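Local coordinates for glucose import ATP-binding protein GlcV (Sulfolobus solfataricus, PDB 1OXX), which hydrolyses ATP to drive glucose uptake, serving as the energy-coupling subunit of an archaeal ABC transporter, at residues A[3-8]-A[25-30]; A[7-12]-A[55-60]; A[31-36]-A[207-212]; A[46-51]-A[193-198]. The protein carries 1 engineered substitution. All blocks are in the same frame, centred on the assembly; numbering follows the deposited sequence. Where two conformers were deposited one is given.

How the contacts relate
All four contacts lie in the ATP-binding cassette, with centres 10 to 14 Å apart except contacts 2 and 3 (21 Å). Contacts 1 and 2 start from strand 4-13 of the antiparallel sheet: the first pairs it with strand 18-28, the second with the loop leading to strand 61-64. Contact 3 pairs strands 33-37 and 210-215 of the mixed sheet; contact 4 sets helix 41-52 on its strand 193-198. Along the chain, contact 1 closes before contacts 3 and 4 open, contact 4 is nested within contact 3, and the segments of contact 2 alternate with theirs. Phe47 and Ile51 of helix 41-52 also touch Ile26 and Val6, so the helix following the inferred ATP-binding P-loop lies between both sheets.

Contact 1: A[3-8]-A[25-30]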
loop_
_atom_site.group_PDB
_atom_site.type_symbol
_atom_site.label_atom_id
_atom_site.label_comp_id
_atom_site.label_asym_id
_atom_site.label_seq_id
_atom_site.Cartn_x
_atom_site.Cartn_y
_atom_site.Cartn_z
ATOM N N ARG A 3 16.842 -4.280 -12.660
ATOM C CA ARG A 3 16.936 -4.868 -11.336
ATOM C C ARG A 3 17.368 -3.789 -10.358
ATOM O O ARG A 3 18.276 -3.027 -10.651
ATOM C CB ARG A 3 18.036 -5.925 -11.315
ATOM C CG ARG A 3 17.719 -7.279 -11.858
ATOM C CD ARG A 3 18.741 -8.333 -11.386
ATOM N NE ARG A 3 18.307 -9.052 -10.188
ATOM C CZ ARG A 3 19.018 -9.194 -9.068
ATOM N NH1 ARG A 3 20.220 -8.642 -8.946
ATOM N NH2 ARG A 3 18.519 -9.890 -8.055
ATOM N N ILE A 4 16.764 -3.738 -9.178
ATOM C CA ILE A 4 17.151 -2.759 -8.181
ATOM C C ILE A 4 17.684 -3.465 -6.949
ATOM O O ILE A 4 16.962 -4.267 -6.319
ATOM C CB ILE A 4 15.972 -1.875 -7.788
ATOM C CG1 ILE A 4 15.289 -1.281 -9.030
ATOM C CG2 ILE A 4 16.434 -0.764 -6.843
ATOM C CD1 ILE A 4 16.171 -0.403 -9.880
ATOM N N ILE A 5 18.926 -3.174 -6.585
ATOM C CA ILE A 5 19.534 -3.724 -5.381
ATOM C C ILE A 5 19.662 -2.601 -4.379
ATOM O O ILE A 5 20.379 -1.634 -4.619
ATOM C CB ILE A 5 20.937 -4.338 -5.612
ATOM C CG1 ILE A 5 20.849 -5.575 -6.496
ATOM C CG2 ILE A 5 21.574 -4.690 -4.274
ATOM C CD1 ILE A 5 22.198 -6.247 -6.707
ATOM N N VAL A 6 18.947 -2.744 -3.264
ATOM C CA VAL A 6 18.979 -1.830 -2.140
ATOM C C VAL A 6 19.834 -2.535 -1.089
ATOM O O VAL A 6 19.401 -3.545 -0.557
ATOM C CB VAL A 6 17.561 -1.578 -1.615
ATOM C CG1 VAL A 6 17.572 -0.607 -0.441
ATOM C CG2 VAL A 6 16.675 -1.043 -2.721
ATOM N N LYS A 7 21.034 -2.030 -0.830
ATOM C CA LYS A 7 21.997 -2.688 0.062
ATOM C C LYS A 7 22.308 -1.876 1.319
ATOM O O LYS A 7 22.922 -0.805 1.249
ATOM C CB LYS A 7 23.293 -2.960 -0.701
ATOM C CG LYS A 7 24.266 -3.841 0.059
ATOM C CD LYS A 7 23.777 -5.265 0.098
ATOM C CE LYS A 7 24.631 -6.125 1.034
ATOM N NZ LYS A 7 24.270 -7.573 0.945
ATOM N N ASN A 8 21.846 -2.378 2.466
ATOM C CA ASN A 8 22.034 -1.716 3.752
ATOM C C ASN A 8 21.739 -0.228 3.724
ATOM O O ASN A 8 22.503 0.580 4.252
ATOM C CB ASN A 8 23.465 -1.936 4.256
ATOM C CG ASN A 8 23.802 -3.387 4.418
ATOM O OD1 ASN A 8 24.844 -3.845 3.953
ATOM N ND2 ASN A 8 22.932 -4.119 5.092
ATOM N N ASN A 25 17.249 -3.721 3.122
ATOM C CA ASN A 25 17.806 -4.605 2.116
ATOM C C ASN A 25 16.694 -5.257 1.282
ATOM O O ASN A 25 15.851 -5.973 1.824
ATOM C CB ASN A 25 18.655 -5.687 2.770
ATOM C CG ASN A 25 19.974 -5.148 3.297
ATOM O OD1 ASN A 25 20.896 -4.915 2.525
ATOM N ND2 ASN A 25 20.052 -4.917 4.615
ATOM N N ILE A 26 16.684 -4.985 -0.024
ATOM C CA ILE A 26 15.714 -5.550 -0.954
ATOM C C ILE A 26 16.374 -5.728 -2.301
ATOM O O ILE A 26 17.130 -4.863 -2.728
ATOM C CB ILE A 26 14.519 -4.603 -1.203
ATOM C CG1 ILE A 26 14.034 -3.932 0.064
ATOM C CG2 ILE A 26 13.388 -5.363 -1.873
ATOM C CD1 ILE A 26 13.012 -2.833 -0.210
ATOM N N ASN A 27 16.106 -6.864 -2.940
ATOM C CA ASN A 27 16.529 -7.112 -4.310
ATOM C C ASN A 27 15.261 -7.200 -5.148
ATOM O O ASN A 27 14.508 -8.185 -5.051
ATOM C CB ASN A 27 17.328 -8.412 -4.455
ATOM C CG ASN A 27 18.567 -8.454 -3.580
ATOM O OD1 ASN A 27 19.254 -7.445 -3.398
ATOM N ND2 ASN A 27 18.897 -9.649 -3.075
ATOM N N ILE A 28 14.968 -6.157 -5.925
ATOM C CA ILE A 28 13.778 -6.103 -6.782
ATOM C C ILE A 28 14.169 -6.558 -8.170
ATOM O O ILE A 28 15.107 -6.035 -8.758
ATOM C CB ILE A 28 13.221 -4.661 -6.823
ATOM C CG1 ILE A 28 12.836 -4.218 -5.413
ATOM C CG2 ILE A 28 12.019 -4.572 -7.739
ATOM C CD1 ILE A 28 12.413 -2.764 -5.311
ATOM N N GLU A 29 13.457 -7.550 -8.689
ATOM C CA GLU A 29 13.812 -8.144 -9.965
ATOM C C GLU A 29 13.289 -7.354 -11.152
ATOM O O GLU A 29 12.379 -6.538 -11.043
ATOM C CB GLU A 29 13.279 -9.578 -10.020
ATOM C CG GLU A 29 13.925 -10.494 -8.986
ATOM C CD GLU A 29 15.440 -10.595 -9.122
ATOM O OE1 GLU A 29 15.954 -10.529 -10.254
ATOM O OE2 GLU A 29 16.129 -10.733 -8.083
ATOM N N ASN A 30 13.929 -7.588 -12.292
ATOM C CA ASN A 30 13.548 -6.962 -13.534
ATOM C C ASN A 30 12.087 -7.248 -13.841
ATOM O O ASN A 30 11.663 -8.410 -13.904
ATOM C CB ASN A 30 14.461 -7.522 -14.642
ATOM C CG ASN A 30 14.174 -6.942 -16.006
ATOM O OD1 ASN A 30 15.093 -6.519 -16.707
ATOM N ND2 ASN A 30 12.910 -6.945 -16.404
HETATM O O HOH W 1 19.967 -6.233 -0.908
#
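Arg3 and Glu29 run side by side in the same direction and join in a two-pronged, side-on salt bridge. Arg3 NE meets Glu29 OE1 at 2.8 Å, and Arg3 NH2 meets Glu29 OE2 at a short 2.5 Å. Both oxygens lie close to the guanidinium plane, but the carboxylate is turned 34° against it, and NE arrives from above the carboxylate plane. A bend at chi3 of Arg3 (94°) swings NE round to the glutamate, whose own chain bends at chi2 (-59°).

Beyond this pair the strands are antiparallel, with Ile4/Ile28 and Val6/Ile26 as hydrogen-bonded pairs. Their side chains share one face of the sheet, where Ile4 CB lies 4.0 Å from Ile28 CB. Ile5 and Asn27 occupy the other face, with Asn27 OD1 3.7 Å from Ile5 CG2. The same OD1 accepts a bond from a water that also donates to Val6 O, so this carbonyl is held by both the water and Ile26 N. At the far end Asn25, its CG anti to the carbonyl carbon as in Asn27, leans in, and Asn8 N donates to Asn25 OD1 over 2.7 Å from well above the amide plane.

The contact is one hairpin of the antiparallel sheet. Strand 61-64 flanks strand 4-13 on its other edge, Val6 and Ile26 pack on Ile51 and Phe47 of helix 41-52, and Ile26 and Ile28 rest against Phe34 of strand 33-37.

Contact 2: A[7-12]-A[55-60]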
loop_
_atom_site.group_PDB
_atom_site.type_symbol
_atom_site.label_atom_id
_atom_site.label_comp_id
_atom_site.label_asym_id
_atom_site.label_seq_id
_atom_site.Cartn_x
_atom_site.Cartn_y
_atom_site.Cartn_z
ATOM N N LYS A 7 21.034 -2.030 -0.830
ATOM C CA LYS A 7 21.997 -2.688 0.062
ATOM C C LYS A 7 22.308 -1.876 1.319
ATOM O O LYS A 7 22.922 -0.805 1.249
ATOM C CB LYS A 7 23.293 -2.960 -0.701
ATOM C CG LYS A 7 24.266 -3.841 0.059
ATOM C CD LYS A 7 23.777 -5.265 0.098
ATOM C CE LYS A 7 24.631 -6.125 1.034
ATOM N NZ LYS A 7 24.270 -7.573 0.945
ATOM N N ASN A 8 21.846 -2.378 2.466
ATOM C CA ASN A 8 22.034 -1.716 3.752
ATOM C C ASN A 8 21.739 -0.228 3.724
ATOM O O ASN A 8 22.503 0.580 4.252
ATOM C CB ASN A 8 23.465 -1.936 4.256
ATOM C CG ASN A 8 23.802 -3.387 4.418
ATOM O OD1 ASN A 8 24.844 -3.845 3.953
ATOM N ND2 ASN A 8 22.932 -4.119 5.092
ATOM N N VAL A 9 20.627 0.145 3.117
ATOM C CA VAL A 9 20.328 1.560 2.985
ATOM C C VAL A 9 19.721 2.169 4.239
ATOM O O VAL A 9 18.689 1.719 4.737
ATOM C CB VAL A 9 19.418 1.802 1.825
ATOM C CG1 VAL A 9 18.780 3.175 1.908
ATOM C CG2 VAL A 9 20.222 1.606 0.509
ATOM N N SER A 10 20.393 3.201 4.750
ATOM C CA SER A 10 19.890 3.961 5.877
ATOM C C SER A 10 19.810 5.427 5.481
ATOM O O SER A 10 20.518 5.884 4.586
ATOM C CB SER A 10 20.817 3.803 7.070
ATOM O OG SER A 10 20.829 2.467 7.532
ATOM N N LYS A 11 18.927 6.163 6.141
ATOM C CA LYS A 11 18.759 7.581 5.879
ATOM C C LYS A 11 18.418 8.249 7.207
ATOM O O LYS A 11 17.474 7.846 7.889
ATOM C CB LYS A 11 17.642 7.848 4.865
ATOM C CG LYS A 11 17.466 9.317 4.545
ATOM C CD LYS A 11 18.708 9.909 3.926
ATOM C CE LYS A 11 18.520 11.371 3.599
ATOM N NZ LYS A 11 19.750 11.918 2.982
ATOM N N VAL A 12 19.224 9.239 7.579
ATOM C CA VAL A 12 18.992 9.999 8.788
ATOM C C VAL A 12 18.754 11.459 8.453
ATOM O O VAL A 12 19.175 11.956 7.398
ATOM C CB VAL A 12 20.173 9.891 9.777
ATOM C CG1 VAL A 12 20.516 8.445 10.041
ATOM C CG2 VAL A 12 21.375 10.656 9.268
ATOM N N ASP A 55 17.047 11.999 -3.530
ATOM C CA ASP A 55 17.767 11.970 -2.274
ATOM C C ASP A 55 18.741 10.799 -2.352
ATOM O O ASP A 55 18.736 10.049 -3.332
ATOM C CB ASP A 55 16.808 11.825 -1.098
ATOM C CG ASP A 55 17.417 12.285 0.223
ATOM O OD1 ASP A 55 18.644 12.554 0.289
ATOM O OD2 ASP A 55 16.728 12.408 1.251
ATOM N N VAL A 56 19.590 10.662 -1.340
ATOM C CA VAL A 56 20.586 9.603 -1.303
ATOM C C VAL A 56 20.631 8.913 0.047
ATOM O O VAL A 56 20.250 9.507 1.056
ATOM C CB VAL A 56 21.996 10.152 -1.597
ATOM C CG1 VAL A 56 22.066 10.696 -3.022
ATOM C CG2 VAL A 56 22.378 11.219 -0.601
ATOM N N PRO A 57 21.078 7.665 0.072
ATOM C CA PRO A 57 21.276 6.980 1.349
ATOM C C PRO A 57 22.322 7.727 2.162
ATOM O O PRO A 57 23.293 8.257 1.601
ATOM C CB PRO A 57 21.827 5.610 0.953
ATOM C CG PRO A 57 21.479 5.445 -0.495
ATOM C CD PRO A 57 21.435 6.814 -1.072
ATOM N N SER A 58 22.114 7.808 3.470
ATOM C CA SER A 58 23.145 8.348 4.375
ATOM C C SER A 58 24.291 7.340 4.425
ATOM O O SER A 58 25.470 7.709 4.329
ATOM C CB SER A 58 22.562 8.608 5.769
ATOM O OG SER A 58 21.525 9.577 5.724
ATOM N N THR A 59 23.931 6.073 4.584
ATOM C CA THR A 59 24.865 4.971 4.500
ATOM C C THR A 59 24.218 3.885 3.665
ATOM O O THR A 59 22.981 3.828 3.537
ATOM C CB THR A 59 25.264 4.451 5.879
ATOM O OG1 THR A 59 24.096 4.109 6.618
ATOM C CG2 THR A 59 25.923 5.547 6.679
ATOM N N GLY A 60 25.050 3.049 3.059
ATOM C CA GLY A 60 24.566 1.995 2.186
ATOM C C GLY A 60 24.646 2.353 0.710
ATOM O O GLY A 60 25.011 3.468 0.332
HETATM O O HOH W 2 23.273 1.630 6.417
#
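Lys11 sends CG anti to its backbone N (chi1 -179°), and after a bend at chi2 (62°) its chain meets Asp55 tip to tip, Asp55 likewise having CG anti to its backbone N. The ammonium is bonded twice, to Asp55 OD1 at 3.0 Å and to Val56 O at 3.1 Å. Asp55 OD1 in turn accepts from Val56 N at 2.7 Å, the two donors reaching it from the same face of the carboxylate. A methionine in place of Lys11 would probably leave the Asp55 charge without its mate and Val56 O without this donor. Ser58 OG takes the N-H of Val12 at 3.0 Å in a nearly straight bond. Ser58 and Thr59 both face Ser10, a classic beta bulge: Ser10 O accepts Ser58 N at 2.7 Å and a weak bond from Thr59 N, while Ser10 N donates to Thr59 O. A water joins Asn8 O, Ser10 OG and Thr59 OG1. Beside them Gly60 packs so closely on Asn8 that any CB would clash with Asn8 O.

Helix 41-52 lies against one side, with Lys11 on Thr46 and Ile50, and Pro57 also on Ile50. On the strand 18-28 side, Ser10 OG bonds to Asn23 N.

Contact 3: A[31-36]-A[207-212]; sequences GERFGI and IADRVG
The rim atom CE1 of Phe34 sits over one face of the Arg210 guanidinium, 3.6 Å above its centre, the planes 73° apart. Arg210 NE lies at the edge of the ring, as does Ile36 CD1; one face of the ring carries Arg210 O, offset toward the rim. At the guanidinium edge sits the Glu32 carboxylate, gripped side-on: Arg210 NE meets Glu32 OE2 at 2.8 Å and Arg210 NH2 meets Glu32 OE1 at 3.0 Å, with the planes only 16° apart. Arg33 forms a weaker salt bridge from NH2 to Asp209 OD1, but it was modelled in two conformers, which makes that pairing doubtful.

The strands run parallel. Gly35 N donates to Arg210 O at 2.9 Å, and Gly212 N to Gly35 O at 2.9 Å. Gly35 suits the place, since a CB there would crowd Ala208 CB.

A leucine in place of Arg210 would probably leave the Glu32 charge without its mate and Asn27 O without the NH2 donor it now has. Arg210 thus ties strand 210-215 of the mixed sheet to strand 18-28 of the antiparallel one, and the guanidinium probably stabilises the ionised form of Glu32, whose OE1 also accepts Glu29 N.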
loop_
_atom_site.group_PDB
_atom_site.type_symbol
_atom_site.label_atom_id
_atom_site.label_comp_id
_atom_site.label_asym_id
_atom_site.label_seq_id
_atom_site.Cartn_x
_atom_site.Cartn_y
_atom_site.Cartn_z
ATOM N N GLY A 31 11.310 -6.181 -14.018
ATOM C CA GLY A 31 9.915 -6.289 -14.390
ATOM C C GLY A 31 8.976 -6.600 -13.239
ATOM O O GLY A 31 7.771 -6.799 -13.444
ATOM N N GLU A 32 9.518 -6.650 -12.032
ATOM C CA GLU A 32 8.704 -6.955 -10.865
ATOM C C GLU A 32 7.830 -5.771 -10.453
ATOM O O GLU A 32 8.214 -4.629 -10.626
ATOM C CB GLU A 32 9.593 -7.408 -9.701
ATOM C CG GLU A 32 8.807 -7.867 -8.471
ATOM C CD GLU A 32 9.673 -8.498 -7.392
ATOM O OE1 GLU A 32 10.858 -8.149 -7.285
ATOM O OE2 GLU A 32 9.156 -9.359 -6.635
ATOM N N ARG A 33 6.632 -6.076 -9.945
ATOM C CA ARG A 33 5.724 -5.103 -9.371
ATOM C C ARG A 33 5.879 -5.225 -7.858
ATOM O O ARG A 33 5.414 -6.198 -7.246
ATOM C CB ARG A 33 4.285 -5.391 -9.807
ATOM C CG ARG A 33 4.074 -5.287 -11.315
ATOM C CD ARG A 33 2.669 -5.648 -11.782
ATOM N NE ARG A 33 1.930 -6.431 -10.795
ATOM C CZ ARG A 33 0.659 -6.796 -10.930
ATOM N NH1 ARG A 33 -0.018 -6.468 -12.024
ATOM N NH2 ARG A 33 0.062 -7.494 -9.974
ATOM N N PHE A 34 6.597 -4.270 -7.284
ATOM C CA PHE A 34 6.914 -4.255 -5.873
ATOM C C PHE A 34 6.221 -3.111 -5.168
ATOM O O PHE A 34 6.181 -1.995 -5.665
ATOM C CB PHE A 34 8.421 -4.144 -5.663
ATOM C CG PHE A 34 8.871 -4.514 -4.290
ATOM C CD1 PHE A 34 9.182 -5.826 -3.985
ATOM C CD2 PHE A 34 8.997 -3.570 -3.301
ATOM C CE1 PHE A 34 9.590 -6.171 -2.737
ATOM C CE2 PHE A 34 9.401 -3.925 -2.028
ATOM C CZ PHE A 34 9.700 -5.228 -1.758
ATOM N N GLY A 35 5.672 -3.395 -4.006
ATOM C CA GLY A 35 5.052 -2.358 -3.213
ATOM C C GLY A 35 5.675 -2.181 -1.839
ATOM O O GLY A 35 6.301 -3.091 -1.302
ATOM N N ILE A 36 5.504 -0.987 -1.279
ATOM C CA ILE A 36 5.880 -0.712 0.095
ATOM C C ILE A 36 4.658 -0.149 0.838
ATOM O O ILE A 36 3.999 0.797 0.354
ATOM C CB ILE A 36 7.058 0.301 0.174
ATOM C CG1 ILE A 36 8.336 -0.239 -0.490
ATOM C CG2 ILE A 36 7.341 0.651 1.594
ATOM C CD1 ILE A 36 9.081 -1.239 0.343
ATOM N N ILE A 207 -1.964 -3.768 -7.499
ATOM C CA ILE A 207 -0.816 -3.621 -8.381
ATOM C C ILE A 207 0.436 -4.415 -8.053
ATOM O O ILE A 207 1.172 -4.786 -8.958
ATOM C CB ILE A 207 -0.423 -2.127 -8.414
ATOM C CG1 ILE A 207 -1.514 -1.300 -9.095
ATOM C CG2 ILE A 207 0.891 -1.933 -9.135
ATOM C CD1 ILE A 207 -1.412 0.193 -8.805
ATOM N N ALA A 208 0.692 -4.664 -6.772
ATOM C CA ALA A 208 1.951 -5.257 -6.364
ATOM C C ALA A 208 1.903 -6.766 -6.250
ATOM O O ALA A 208 0.926 -7.318 -5.748
ATOM C CB ALA A 208 2.373 -4.649 -5.032
ATOM N N ASP A 209 2.953 -7.436 -6.706
ATOM C CA ASP A 209 3.035 -8.888 -6.536
ATOM C C ASP A 209 3.847 -9.314 -5.321
ATOM O O ASP A 209 3.716 -10.449 -4.826
ATOM C CB ASP A 209 3.593 -9.529 -7.785
ATOM C CG ASP A 209 2.655 -9.409 -8.940
ATOM O OD1 ASP A 209 1.420 -9.514 -8.731
ATOM O OD2 ASP A 209 3.047 -9.178 -10.091
ATOM N N ARG A 210 4.702 -8.425 -4.847
ATOM C CA ARG A 210 5.485 -8.647 -3.658
ATOM C C ARG A 210 5.508 -7.306 -2.952
ATOM O O ARG A 210 5.592 -6.260 -3.614
ATOM C CB ARG A 210 6.897 -9.154 -3.986
ATOM C CG ARG A 210 7.680 -9.630 -2.793
ATOM C CD ARG A 210 8.936 -10.484 -3.118
ATOM N NE ARG A 210 9.869 -9.768 -3.985
ATOM C CZ ARG A 210 11.109 -9.412 -3.660
ATOM N NH1 ARG A 210 11.656 -9.743 -2.494
ATOM N NH2 ARG A 210 11.818 -8.716 -4.536
ATOM N N VAL A 211 5.388 -7.331 -1.629
ATOM C CA VAL A 211 5.327 -6.112 -0.843
ATOM C C VAL A 211 6.199 -6.198 0.383
ATOM O O VAL A 211 6.311 -7.250 1.019
ATOM C CB VAL A 211 3.900 -5.851 -0.328
ATOM C CG1 VAL A 211 2.964 -7.076 -0.155
ATOM C CG2 VAL A 211 3.705 -4.564 0.514
ATOM N N GLY A 212 6.849 -5.081 0.691
ATOM C CA GLY A 212 7.590 -4.948 1.913
ATOM C C GLY A 212 6.855 -3.980 2.821
ATOM O O GLY A 212 6.232 -3.004 2.367
HETATM O O HOH W 3 5.584 -8.833 -10.561
#

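Contact 4: A[46-51]-A[193-198]; sequences TFMRII and TLLVVS
Leu195 CD2 is the shared apolar target of three side chains of segment 46-51, on helix 41-52. Phe47 reaches it with CE2 at 3.7 Å, the methyl sitting obliquely to the ring. Ile51 CG1 comes to 3.9 Å from the same methyl, its side chain crossing that of Leu195 at about a right angle. Ile51 CG1 also lies over one face of the Phe47 ring, 3.8 Å above the plane and offset toward the rim, so the two helix residues brace each other while both press on the leucine.

The sulphur-containing chain makes the remaining contacts. Met48 slides past Leu195 in the opposite direction and puts CE 3.5 Å from Leu195 CD2, with Val197 CG1 4.0 Å away from Met48 CE. Two conformers of Met48 were deposited, so these approaches hold for one of them and are less certain than the rest.

No hydrogen bond crosses between the segments, whose axes are 9.6 Å apart at closest and run at 157°. Polar bonds belong to the surroundings: strand 193-198 is hydrogen-bonded along its backbone to strand 33-37, and Ser198 O takes a weak bond from Lys44 NZ.

Held by shape and apolar burial without directional bonds, the contact seats the helix that follows the P-loop on the mixed, largely parallel sheet. Thr46 in that helix is inferred to bind ATP, so the packing probably helps to place that residue.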
loop_
_atom_site.group_PDB
_atom_site.type_symbol
_atom_site.label_atom_id
_atom_site.label_comp_id
_atom_site.label_asym_id
_atom_site.label_seq_id
_atom_site.Cartn_x
_atom_site.Cartn_y
_atom_site.Cartn_z
ATOM N N THR A 46 10.638 8.982 1.623
ATOM C CA THR A 46 12.096 9.056 1.672
ATOM C C THR A 46 12.685 7.902 0.862
ATOM O O THR A 46 13.581 8.092 0.044
ATOM C CB THR A 46 12.583 9.023 3.103
ATOM O OG1 THR A 46 12.178 10.237 3.756
ATOM C CG2 THR A 46 14.124 9.026 3.175
ATOM N N PHE A 47 12.183 6.699 1.087
ATOM C CA PHE A 47 12.633 5.547 0.313
ATOM C C PHE A 47 12.437 5.799 -1.176
ATOM O O PHE A 47 13.334 5.586 -1.984
ATOM C CB PHE A 47 11.860 4.290 0.722
ATOM C CG PHE A 47 12.280 3.045 -0.012
ATOM C CD1 PHE A 47 13.446 2.382 0.326
ATOM C CD2 PHE A 47 11.508 2.531 -1.034
ATOM C CE1 PHE A 47 13.834 1.227 -0.351
ATOM C CE2 PHE A 47 11.893 1.378 -1.703
ATOM C CZ PHE A 47 13.056 0.732 -1.362
ATOM N N MET A 48 11.265 6.289 -1.542
ATOM C CA MET A 48 10.991 6.502 -2.941
ATOM C C MET A 48 11.919 7.544 -3.556
ATOM O O MET A 48 12.357 7.424 -4.708
ATOM C CB MET A 48 9.535 6.925 -3.119
ATOM C CG MET A 48 9.170 7.084 -4.596
ATOM S SD MET A 48 7.655 6.309 -5.166
ATOM C CE MET A 48 8.247 4.680 -5.487
ATOM N N ARG A 49 12.192 8.599 -2.792
ATOM C CA ARG A 49 13.067 9.658 -3.265
ATOM C C ARG A 49 14.488 9.128 -3.473
ATOM O O ARG A 49 15.189 9.566 -4.382
ATOM C CB ARG A 49 13.061 10.835 -2.283
ATOM C CG ARG A 49 11.812 11.681 -2.386
ATOM C CD ARG A 49 11.696 12.769 -1.343
ATOM N NE ARG A 49 12.643 13.861 -1.521
ATOM C CZ ARG A 49 12.477 14.852 -2.383
ATOM N NH1 ARG A 49 11.400 14.895 -3.143
ATOM N NH2 ARG A 49 13.385 15.816 -2.468
ATOM N N ILE A 50 14.906 8.184 -2.634
ATOM C CA ILE A 50 16.217 7.575 -2.808
ATOM C C ILE A 50 16.234 6.725 -4.076
ATOM O O ILE A 50 17.207 6.755 -4.845
ATOM C CB ILE A 50 16.612 6.788 -1.553
ATOM C CG1 ILE A 50 17.005 7.772 -0.462
ATOM C CG2 ILE A 50 17.758 5.846 -1.841
ATOM C CD1 ILE A 50 17.268 7.150 0.892
ATOM N N ILE A 51 15.183 5.943 -4.314
ATOM C CA ILE A 51 15.137 5.178 -5.568
ATOM C C ILE A 51 15.124 6.128 -6.777
ATOM O O ILE A 51 15.752 5.835 -7.788
ATOM C CB ILE A 51 13.917 4.222 -5.610
ATOM C CG1 ILE A 51 13.875 3.310 -4.385
ATOM C CG2 ILE A 51 13.923 3.416 -6.894
ATOM C CD1 ILE A 51 15.113 2.470 -4.182
ATOM N N THR A 193 9.906 -2.387 -14.533
ATOM C CA THR A 193 9.897 -2.635 -13.113
ATOM C C THR A 193 9.000 -1.546 -12.530
ATOM O O THR A 193 8.973 -0.400 -13.009
ATOM C CB THR A 193 11.312 -2.539 -12.582
ATOM O OG1 THR A 193 12.136 -3.525 -13.228
ATOM C CG2 THR A 193 11.386 -2.861 -11.065
ATOM N N LEU A 194 8.279 -1.877 -11.468
ATOM C CA LEU A 194 7.346 -0.926 -10.901
ATOM C C LEU A 194 7.468 -0.944 -9.390
ATOM O O LEU A 194 7.504 -2.019 -8.782
ATOM C CB LEU A 194 5.925 -1.295 -11.310
ATOM C CG LEU A 194 4.845 -0.360 -10.778
ATOM C CD1 LEU A 194 3.602 -0.399 -11.632
ATOM C CD2 LEU A 194 4.526 -0.712 -9.340
ATOM N N LEU A 195 7.515 0.233 -8.775
ATOM C CA LEU A 195 7.554 0.346 -7.331
ATOM C C LEU A 195 6.442 1.314 -6.947
ATOM O O LEU A 195 6.400 2.453 -7.434
ATOM C CB LEU A 195 8.889 0.885 -6.825
ATOM C CG LEU A 195 9.013 1.171 -5.321
ATOM C CD1 LEU A 195 8.898 -0.086 -4.499
ATOM C CD2 LEU A 195 10.327 1.890 -5.006
ATOM N N VAL A 196 5.563 0.866 -6.065
ATOM C CA VAL A 196 4.461 1.704 -5.599
ATOM C C VAL A 196 4.526 1.776 -4.090
ATOM O O VAL A 196 4.707 0.756 -3.421
ATOM C CB VAL A 196 3.100 1.172 -6.064
ATOM C CG1 VAL A 196 2.888 -0.245 -5.590
ATOM C CG2 VAL A 196 1.949 2.070 -5.559
ATOM N N VAL A 197 4.423 2.984 -3.553
ATOM C CA VAL A 197 4.337 3.157 -2.113
ATOM C C VAL A 197 3.008 3.828 -1.815
ATOM O O VAL A 197 2.574 4.731 -2.538
ATOM C CB VAL A 197 5.514 3.946 -1.502
ATOM C CG1 VAL A 197 6.840 3.385 -1.978
ATOM C CG2 VAL A 197 5.407 5.417 -1.824
ATOM N N SER A 198 2.342 3.392 -0.743
ATOM C CA SER A 198 1.033 3.915 -0.411
ATOM C C SER A 198 0.666 3.584 1.024
ATOM O O SER A 198 1.255 2.680 1.614
ATOM C CB SER A 198 -0.039 3.302 -1.328
ATOM O OG SER A 198 -1.324 3.851 -1.112
#